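Esterase (Staphylococcus aureus subsp. aureus USA300_TCH1516, PDB 3D7R) probably hydrolyses ester bonds, as expected of an esterase with the alpha/beta hydrolase fold. Local coordinates at residues R51-R56 against K137-H142; Q278-L281 against Y286-F289. One frame throughout, in Å; residues are numbered along the deposited sequence.

Interaction 1: R51-R56 against K137-H142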
ATOM      1  N   ARG A  51     -12.010  14.694 -15.492  1.00 12.87           N
ATOM      2  CA  ARG A  51     -11.402  13.926 -16.596  1.00 13.28           C
ATOM      3  C   ARG A  51     -10.709  12.649 -16.114  1.00 12.82           C
ATOM      4  O   ARG A  51     -10.804  11.596 -16.749  1.00 12.17           O
ATOM      5  CB  ARG A  51     -10.423  14.795 -17.397  1.00 13.71           C
ATOM      6  CG  ARG A  51     -11.126  15.929 -18.184  1.00 18.11           C
ATOM      7  CD  ARG A  51     -10.210  16.545 -19.235  1.00 23.89           C
ATOM      8  NE  ARG A  51      -9.290  17.507 -18.635  1.00 28.91           N
ATOM      9  CZ  ARG A  51      -9.431  18.829 -18.717  1.00 32.37           C
ATOM     10  NH1 ARG A  51     -10.455  19.361 -19.382  1.00 32.85           N
ATOM     11  NH2 ARG A  51      -8.548  19.627 -18.130  1.00 33.08           N
ATOM     12  N   PHE A  52     -10.006  12.759 -14.989  1.00 12.37           N
ATOM     13  CA  PHE A  52      -9.394  11.615 -14.323  1.00 11.53           C
ATOM     14  C   PHE A  52     -10.438  10.577 -13.919  1.00 11.68           C
ATOM     15  O   PHE A  52     -10.280   9.410 -14.251  1.00 12.15           O
ATOM     16  CB  PHE A  52      -8.626  12.087 -13.084  1.00 11.60           C
ATOM     17  CG  PHE A  52      -7.912  10.986 -12.340  1.00 10.03           C
ATOM     18  CD1 PHE A  52      -6.690  10.495 -12.805  1.00 10.68           C
ATOM     19  CD2 PHE A  52      -8.438  10.474 -11.157  1.00  9.63           C
ATOM     20  CE1 PHE A  52      -5.992   9.494 -12.109  1.00 10.40           C
ATOM     21  CE2 PHE A  52      -7.748   9.462 -10.436  1.00 10.76           C
ATOM     22  CZ  PHE A  52      -6.514   8.976 -10.923  1.00  9.85           C
ATOM     23  N   PHE A  53     -11.492  10.998 -13.207  1.00 11.57           N
ATOM     24  CA  PHE A  53     -12.563  10.072 -12.805  1.00 11.54           C
ATOM     25  C   PHE A  53     -13.226   9.410 -14.002  1.00 11.31           C
ATOM     26  O   PHE A  53     -13.492   8.217 -13.976  1.00 10.87           O
ATOM     27  CB  PHE A  53     -13.632  10.748 -11.927  1.00 11.19           C
ATOM     28  CG  PHE A  53     -13.149  11.112 -10.533  1.00 11.61           C
ATOM     29  CD1 PHE A  53     -12.161  10.356  -9.895  1.00 11.72           C
ATOM     30  CD2 PHE A  53     -13.691  12.208  -9.862  1.00 12.06           C
ATOM     31  CE1 PHE A  53     -11.717  10.686  -8.620  1.00 11.20           C
ATOM     32  CE2 PHE A  53     -13.249  12.552  -8.556  1.00 11.40           C
ATOM     33  CZ  PHE A  53     -12.258  11.793  -7.954  1.00 11.53           C
ATOM     34  N   TYR A  54     -13.516  10.195 -15.036  1.00 11.89           N
ATOM     35  CA  TYR A  54     -14.062   9.657 -16.284  1.00 12.61           C
ATOM     36  C   TYR A  54     -13.168   8.533 -16.847  1.00 11.94           C
ATOM     37  O   TYR A  54     -13.646   7.422 -17.126  1.00 10.75           O
ATOM     38  CB  TYR A  54     -14.229  10.765 -17.335  1.00 14.34           C
ATOM     39  CG  TYR A  54     -14.686  10.230 -18.684  1.00 17.39           C
ATOM     40  CD1 TYR A  54     -16.046  10.116 -18.977  1.00 20.63           C
ATOM     41  CD2 TYR A  54     -13.767   9.849 -19.664  1.00 20.37           C
ATOM     42  CE1 TYR A  54     -16.486   9.640 -20.211  1.00 22.73           C
ATOM     43  CE2 TYR A  54     -14.199   9.361 -20.910  1.00 22.39           C
ATOM     44  CZ  TYR A  54     -15.563   9.265 -21.166  1.00 22.89           C
ATOM     45  OH  TYR A  54     -16.028   8.787 -22.380  1.00 24.53           O
ATOM     46  N   LYS A  55     -11.879   8.830 -17.003  1.00 10.96           N
ATOM     47  CA  LYS A  55     -10.892   7.844 -17.473  1.00 11.43           C
ATOM     48  C   LYS A  55     -10.815   6.605 -16.566  1.00 10.74           C
ATOM     49  O   LYS A  55     -10.815   5.469 -17.050  1.00  9.72           O
ATOM     50  CB  LYS A  55      -9.496   8.491 -17.577  1.00 12.31           C
ATOM     51  CG  LYS A  55      -8.462   7.593 -18.251  1.00 15.78           C
ATOM     52  CD  LYS A  55      -7.139   8.326 -18.513  1.00 22.12           C
ATOM     53  CE  LYS A  55      -6.216   7.478 -19.398  1.00 24.72           C
ATOM     54  NZ  LYS A  55      -5.775   6.210 -18.734  1.00 28.82           N
ATOM     55  N   ARG A  56     -10.746   6.822 -15.253  1.00  9.98           N
ATOM     56  CA  ARG A  56     -10.557   5.689 -14.331  1.00  9.81           C
ATOM     57  C   ARG A  56     -11.793   4.780 -14.290  1.00  9.51           C
ATOM     58  O   ARG A  56     -11.677   3.569 -14.191  1.00  8.94           O
ATOM     59  CB  ARG A  56     -10.199   6.161 -12.912  1.00  9.42           C
ATOM     60  CG  ARG A  56      -8.861   6.929 -12.761  1.00  9.00           C
ATOM     61  CD  ARG A  56      -7.691   6.263 -13.499  1.00  7.82           C
ATOM     62  NE  ARG A  56      -7.634   4.821 -13.243  1.00 10.69           N
ATOM     63  CZ  ARG A  56      -7.000   3.951 -14.031  1.00 10.27           C
ATOM     64  NH1 ARG A  56      -6.336   4.399 -15.092  1.00  9.69           N
ATOM     65  NH2 ARG A  56      -7.008   2.643 -13.748  1.00  6.74           N
ATOM     66  N   LYS A 137     -12.104  -0.334  -7.073  1.00  7.87           N
ATOM     67  CA  LYS A 137     -11.562   1.007  -7.183  1.00  7.80           C
ATOM     68  C   LYS A 137     -12.634   2.046  -7.382  1.00  7.77           C
ATOM     69  O   LYS A 137     -13.688   1.788  -8.008  1.00  7.07           O
ATOM     70  CB  LYS A 137     -10.609   1.111  -8.386  1.00  8.12           C
ATOM     71  CG  LYS A 137      -9.446   0.132  -8.416  1.00  7.83           C
ATOM     72  CD  LYS A 137      -8.638   0.195  -7.132  1.00  7.41           C
ATOM     73  CE  LYS A 137      -7.278  -0.509  -7.280  1.00  6.61           C
ATOM     74  NZ  LYS A 137      -7.416  -2.033  -7.512  1.00  6.85           N
ATOM     75  N   THR A 138     -12.338   3.244  -6.883  1.00  8.09           N
ATOM     76  CA  THR A 138     -13.113   4.421  -7.216  1.00  8.21           C
ATOM     77  C   THR A 138     -12.724   4.877  -8.644  1.00  8.52           C
ATOM     78  O   THR A 138     -11.628   4.558  -9.118  1.00  8.87           O
ATOM     79  CB  THR A 138     -12.962   5.520  -6.100  1.00  8.51           C
ATOM     80  OG1 THR A 138     -14.248   6.054  -5.742  1.00  8.41           O
ATOM     81  CG2 THR A 138     -11.969   6.654  -6.457  1.00  7.68           C
ATOM     82  N   PRO A 139     -13.587   5.663  -9.324  1.00  8.84           N
ATOM     83  CA  PRO A 139     -14.798   6.314  -8.825  1.00  9.34           C
ATOM     84  C   PRO A 139     -16.054   5.448  -8.748  1.00  9.67           C
ATOM     85  O   PRO A 139     -17.038   5.900  -8.160  1.00 10.28           O
ATOM     86  CB  PRO A 139     -15.024   7.450  -9.834  1.00  9.61           C
ATOM     87  CG  PRO A 139     -14.506   6.869 -11.133  1.00 10.08           C
ATOM     88  CD  PRO A 139     -13.316   6.010 -10.733  1.00  8.76           C
ATOM     89  N   GLU A 140     -16.057   4.258  -9.347  1.00  9.31           N
ATOM     90  CA  GLU A 140     -17.282   3.430  -9.327  1.00 10.14           C
ATOM     91  C   GLU A 140     -17.566   2.805  -7.950  1.00 10.20           C
ATOM     92  O   GLU A 140     -18.706   2.747  -7.479  1.00 10.06           O
ATOM     93  CB  GLU A 140     -17.239   2.341 -10.402  1.00 10.16           C
ATOM     94  CG  GLU A 140     -18.508   1.487 -10.442  1.00 12.06           C
ATOM     95  CD  GLU A 140     -18.695   0.746 -11.759  1.00 14.56           C
ATOM     96  OE1 GLU A 140     -17.704   0.536 -12.495  1.00 13.12           O
ATOM     97  OE2 GLU A 140     -19.851   0.358 -12.053  1.00 17.72           O
ATOM     98  N   PHE A 141     -16.518   2.322  -7.311  1.00  9.93           N
ATOM     99  CA  PHE A 141     -16.661   1.695  -6.004  1.00 10.44           C
ATOM    100  C   PHE A 141     -16.076   2.537  -4.877  1.00 10.51           C
ATOM    101  O   PHE A 141     -15.330   3.499  -5.101  1.00 10.62           O
ATOM    102  CB  PHE A 141     -16.082   0.275  -6.060  1.00 10.07           C
ATOM    103  CG  PHE A 141     -16.733  -0.580  -7.122  1.00 11.83           C
ATOM    104  CD1 PHE A 141     -18.005  -1.117  -6.910  1.00 12.09           C
ATOM    105  CD2 PHE A 141     -16.112  -0.795  -8.348  1.00 10.57           C
ATOM    106  CE1 PHE A 141     -18.628  -1.877  -7.890  1.00 14.90           C
ATOM    107  CE2 PHE A 141     -16.725  -1.549  -9.334  1.00 13.31           C
ATOM    108  CZ  PHE A 141     -17.984  -2.098  -9.111  1.00 13.50           C
ATOM    109  N   HIS A 142     -16.417   2.162  -3.647  1.00 10.45           N
ATOM    110  CA  HIS A 142     -16.174   3.013  -2.506  1.00  9.83           C
ATOM    111  C   HIS A 142     -15.563   2.228  -1.361  1.00 10.14           C
ATOM    112  O   HIS A 142     -15.398   1.009  -1.444  1.00  9.54           O
ATOM    113  CB  HIS A 142     -17.494   3.679  -2.094  1.00  9.78           C
ATOM    114  CG  HIS A 142     -18.144   4.436  -3.215  1.00 10.40           C
ATOM    115  ND1 HIS A 142     -19.218   3.944  -3.923  1.00 11.53           N
ATOM    116  CD2 HIS A 142     -17.828   5.622  -3.787  1.00 10.80           C
ATOM    117  CE1 HIS A 142     -19.562   4.811  -4.859  1.00 12.76           C
ATOM    118  NE2 HIS A 142     -18.734   5.840  -4.797  1.00 10.99           N
TER
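Pro139, which follows a cis peptide bond, sets its pyrrolidine ring against the side of helix 46-61 between Phe53 and Arg56, one turn apart. The ring is the centre of the contact: CB and CG face Phe53, and CD faces Arg56. CG lies over the backbone of Phe53, 3.3 Å from the carbonyl O of that residue. CB of Pro139 lies against both the base and the ring of the Phe53 side chain, 4.1 Å from CB and from CD1 of Phe53, while CD packs at 3.8 Å on CB of Arg56. With its CG anti to the carbonyl carbon (chi1 -70°), Phe53 carries its ring past the proline in the opposite direction, and the aromatic ring meets Pro139 CB obliquely, without stacking. Lys234 of helix 225-236 touches Phe53, Thr138 and Pro139 as well. In the alpha/beta hydrolase fold, residues 137-142 belong to the loop between strand 129-133 and helix 143-161, so the contact joins a sheet-to-helix connection to a helix near the N-terminus. Within this loop Thr138 OG1 donates to Phe141 O at 2.8 Å, approaching almost in line with the carbonyl bond (165°). Arg56 offers Pro139 just the root of its side chain. Its CG covers one face of the Phe52 ring near the rim, and bends at chi2 and chi3 lead the guanidinium away, where NE and NH2 bond to Ala108 O and Asn60 OD1.

Interaction 2: Q278-L281 against Y286-F289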
ATOM      1  N   GLN A 278       5.887   7.876  16.646  1.00  8.64           N
ATOM      2  CA  GLN A 278       5.817   8.370  18.031  1.00  8.64           C
ATOM      3  C   GLN A 278       4.635   7.759  18.793  1.00  9.06           C
ATOM      4  O   GLN A 278       4.763   7.356  19.959  1.00  8.27           O
ATOM      5  CB  GLN A 278       5.743   9.907  18.054  1.00  8.53           C
ATOM      6  CG  GLN A 278       7.108  10.614  17.813  1.00  8.91           C
ATOM      7  CD  GLN A 278       8.120  10.299  18.906  1.00 11.30           C
ATOM      8  OE1 GLN A 278       7.800  10.370  20.086  1.00 13.29           O
ATOM      9  NE2 GLN A 278       9.344   9.955  18.520  1.00 11.93           N
HETATM   10  N   MSE A 279       3.476   7.673  18.127  1.00  9.47           N
HETATM   11  CA  MSE A 279       2.296   7.064  18.748  1.00 10.85           C
HETATM   12  C   MSE A 279       2.499   5.564  19.054  1.00  9.83           C
HETATM   13  O   MSE A 279       2.115   5.087  20.113  1.00  9.06           O
HETATM   14  CB  MSE A 279       1.046   7.267  17.872  1.00 11.57           C
HETATM   15  CG  MSE A 279       0.647   8.716  17.692  1.00 17.28           C
HETATM   16 SE   MSE A 279      -0.674   8.831  16.224  0.75 32.65          SE
HETATM   17  CE  MSE A 279      -2.070   7.761  17.019  1.00 27.53           C
HETATM   18  N   MSE A 280       3.086   4.830  18.117  1.00  9.51           N
HETATM   19  CA  MSE A 280       3.428   3.401  18.339  1.00  9.41           C
HETATM   20  C   MSE A 280       4.366   3.215  19.542  1.00  9.05           C
HETATM   21  O   MSE A 280       4.150   2.349  20.405  1.00  9.10           O
HETATM   22  CB  MSE A 280       4.083   2.832  17.075  1.00  9.17           C
HETATM   23  CG  MSE A 280       3.131   2.793  15.876  1.00 11.19           C
HETATM   24 SE   MSE A 280       1.828   1.320  16.072  0.75 15.69          SE
HETATM   25  CE  MSE A 280       3.039  -0.143  15.718  1.00 10.32           C
ATOM     26  N   LEU A 281       5.407   4.045  19.594  1.00  8.50           N
ATOM     27  CA  LEU A 281       6.384   4.019  20.674  1.00  7.95           C
ATOM     28  C   LEU A 281       5.723   4.290  22.024  1.00  8.16           C
ATOM     29  O   LEU A 281       5.916   3.537  22.983  1.00  8.02           O
ATOM     30  CB  LEU A 281       7.494   5.039  20.380  1.00  7.36           C
ATOM     31  CG  LEU A 281       8.405   4.625  19.205  1.00  7.32           C
ATOM     32  CD1 LEU A 281       9.329   5.792  18.849  1.00  5.84           C
ATOM     33  CD2 LEU A 281       9.202   3.359  19.538  1.00  9.23           C
ATOM     34  N   TYR A 286       5.712  -2.458  18.986  1.00 12.18           N
ATOM     35  CA  TYR A 286       6.882  -2.673  18.138  1.00 12.09           C
ATOM     36  C   TYR A 286       6.769  -1.986  16.770  1.00 11.77           C
ATOM     37  O   TYR A 286       5.847  -2.258  16.003  1.00 10.95           O
ATOM     38  CB  TYR A 286       7.121  -4.171  17.926  1.00 12.46           C
ATOM     39  CG  TYR A 286       8.492  -4.457  17.363  1.00 13.28           C
ATOM     40  CD1 TYR A 286       9.561  -4.719  18.214  1.00 16.43           C
ATOM     41  CD2 TYR A 286       8.728  -4.436  15.984  1.00 14.13           C
ATOM     42  CE1 TYR A 286      10.838  -4.974  17.713  1.00 17.04           C
ATOM     43  CE2 TYR A 286      10.003  -4.685  15.473  1.00 14.91           C
ATOM     44  CZ  TYR A 286      11.046  -4.949  16.353  1.00 16.81           C
ATOM     45  OH  TYR A 286      12.310  -5.196  15.881  1.00 17.33           O
ATOM     46  N   ILE A 287       7.719  -1.106  16.467  1.00 11.51           N
ATOM     47  CA  ILE A 287       7.788  -0.488  15.140  1.00 12.04           C
ATOM     48  C   ILE A 287       9.252  -0.339  14.701  1.00 12.54           C
ATOM     49  O   ILE A 287      10.097   0.109  15.488  1.00 12.09           O
ATOM     50  CB  ILE A 287       7.002   0.856  15.080  1.00 11.97           C
ATOM     51  CG1 ILE A 287       7.217   1.547  13.713  1.00 12.96           C
ATOM     52  CG2 ILE A 287       7.418   1.772  16.257  1.00 11.19           C
ATOM     53  CD1 ILE A 287       5.932   1.838  12.946  1.00 11.45           C
ATOM     54  N   GLU A 288       9.566  -0.763  13.471  1.00 12.04           N
ATOM     55  CA  GLU A 288      10.854  -0.431  12.863  1.00 12.43           C
ATOM     56  C   GLU A 288      10.556   0.552  11.753  1.00 12.37           C
ATOM     57  O   GLU A 288       9.732   0.266  10.888  1.00 12.26           O
ATOM     58  CB  GLU A 288      11.551  -1.678  12.280  1.00 13.68           C
ATOM     59  CG  GLU A 288      12.319  -2.516  13.292  1.00 15.05           C
ATOM     60  CD  GLU A 288      12.749  -3.868  12.748  1.00 18.91           C
ATOM     61  OE1 GLU A 288      12.952  -4.019  11.517  1.00 18.58           O
ATOM     62  OE2 GLU A 288      12.882  -4.793  13.570  1.00 20.76           O
ATOM     63  N   PHE A 289      11.182   1.725  11.786  1.00 11.16           N
ATOM     64  CA  PHE A 289      11.015   2.677  10.707  1.00 10.91           C
ATOM     65  C   PHE A 289      12.356   2.803   9.975  1.00 10.94           C
ATOM     66  O   PHE A 289      13.368   3.211  10.550  1.00 10.01           O
ATOM     67  CB  PHE A 289      10.487   4.014  11.258  1.00 11.45           C
ATOM     68  CG  PHE A 289      10.222   5.074  10.214  1.00 11.12           C
ATOM     69  CD1 PHE A 289      10.032   4.751   8.865  1.00 12.42           C
ATOM     70  CD2 PHE A 289      10.126   6.407  10.596  1.00 11.87           C
ATOM     71  CE1 PHE A 289       9.787   5.737   7.911  1.00 11.42           C
ATOM     72  CE2 PHE A 289       9.868   7.421   9.649  1.00 11.15           C
ATOM     73  CZ  PHE A 289       9.708   7.080   8.305  1.00 12.00           C
TER
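Met280, a selenomethionine, meets Ile287 where the last turns of helix 270-282 cover the start of edge strand 287-292. The two elements belong to a beta-alpha-beta unit that begins with strand 259-264, a right-handed crossover of the kind that builds the alpha/beta hydrolase sheet. The Met280 side chain touches the strand at its root and again at its tip. CB sits 3.6 Å from Ile287 CG2 and 4.1 Å from Ile287 CB. CG, anti to the carbonyl carbon (chi1 -65°), approaches the other end of the isoleucine, 4.2 Å from CD1. The chain bends about CB-CG (chi2 -75°) and again about CG-SE (chi3 -73°); SE stands off from the strand, and the second bend brings CE back to it, 4.1 Å from Ile287 CB. Met280 and Ile287 cross at about a right angle, and the methionine is buried, with Val259, Ile253 and Leu256 also against it. From the more exposed flank, Leu281 CD2 reaches the same CG2 of Ile287, at 4.1 Å; Phe276 of the same helix touches the isoleucine too. On the strand, the Tyr286 side chain sets off away from the helix, and the residue meets Met280 through its backbone carbonyl. The terminal methyl CE of Met280 ends to one side of the 286-287 peptide plane, beyond the oxygen, 3.5 Å from Tyr286 O.

The two contacts lie on opposite sides of the chain's centre, with their own centres about 34 Å apart and nearest atoms about 23 Å apart. They follow one another along the sequence: interaction 1 closes with the loop before helix 143-161, well ahead of helix 270-282, where interaction 2 opens. Interaction 1 is made by a helix and a loop beyond the strands of the mixed sheet, tying helix 46-61, which precedes every strand, to the loop leaving strand 129-133. Interaction 2 instead sits at the outermost strand, 287-292, and joins consecutive elements. One is thus a contact between distant parts of the sequence, the other local packing within a single crossover unit.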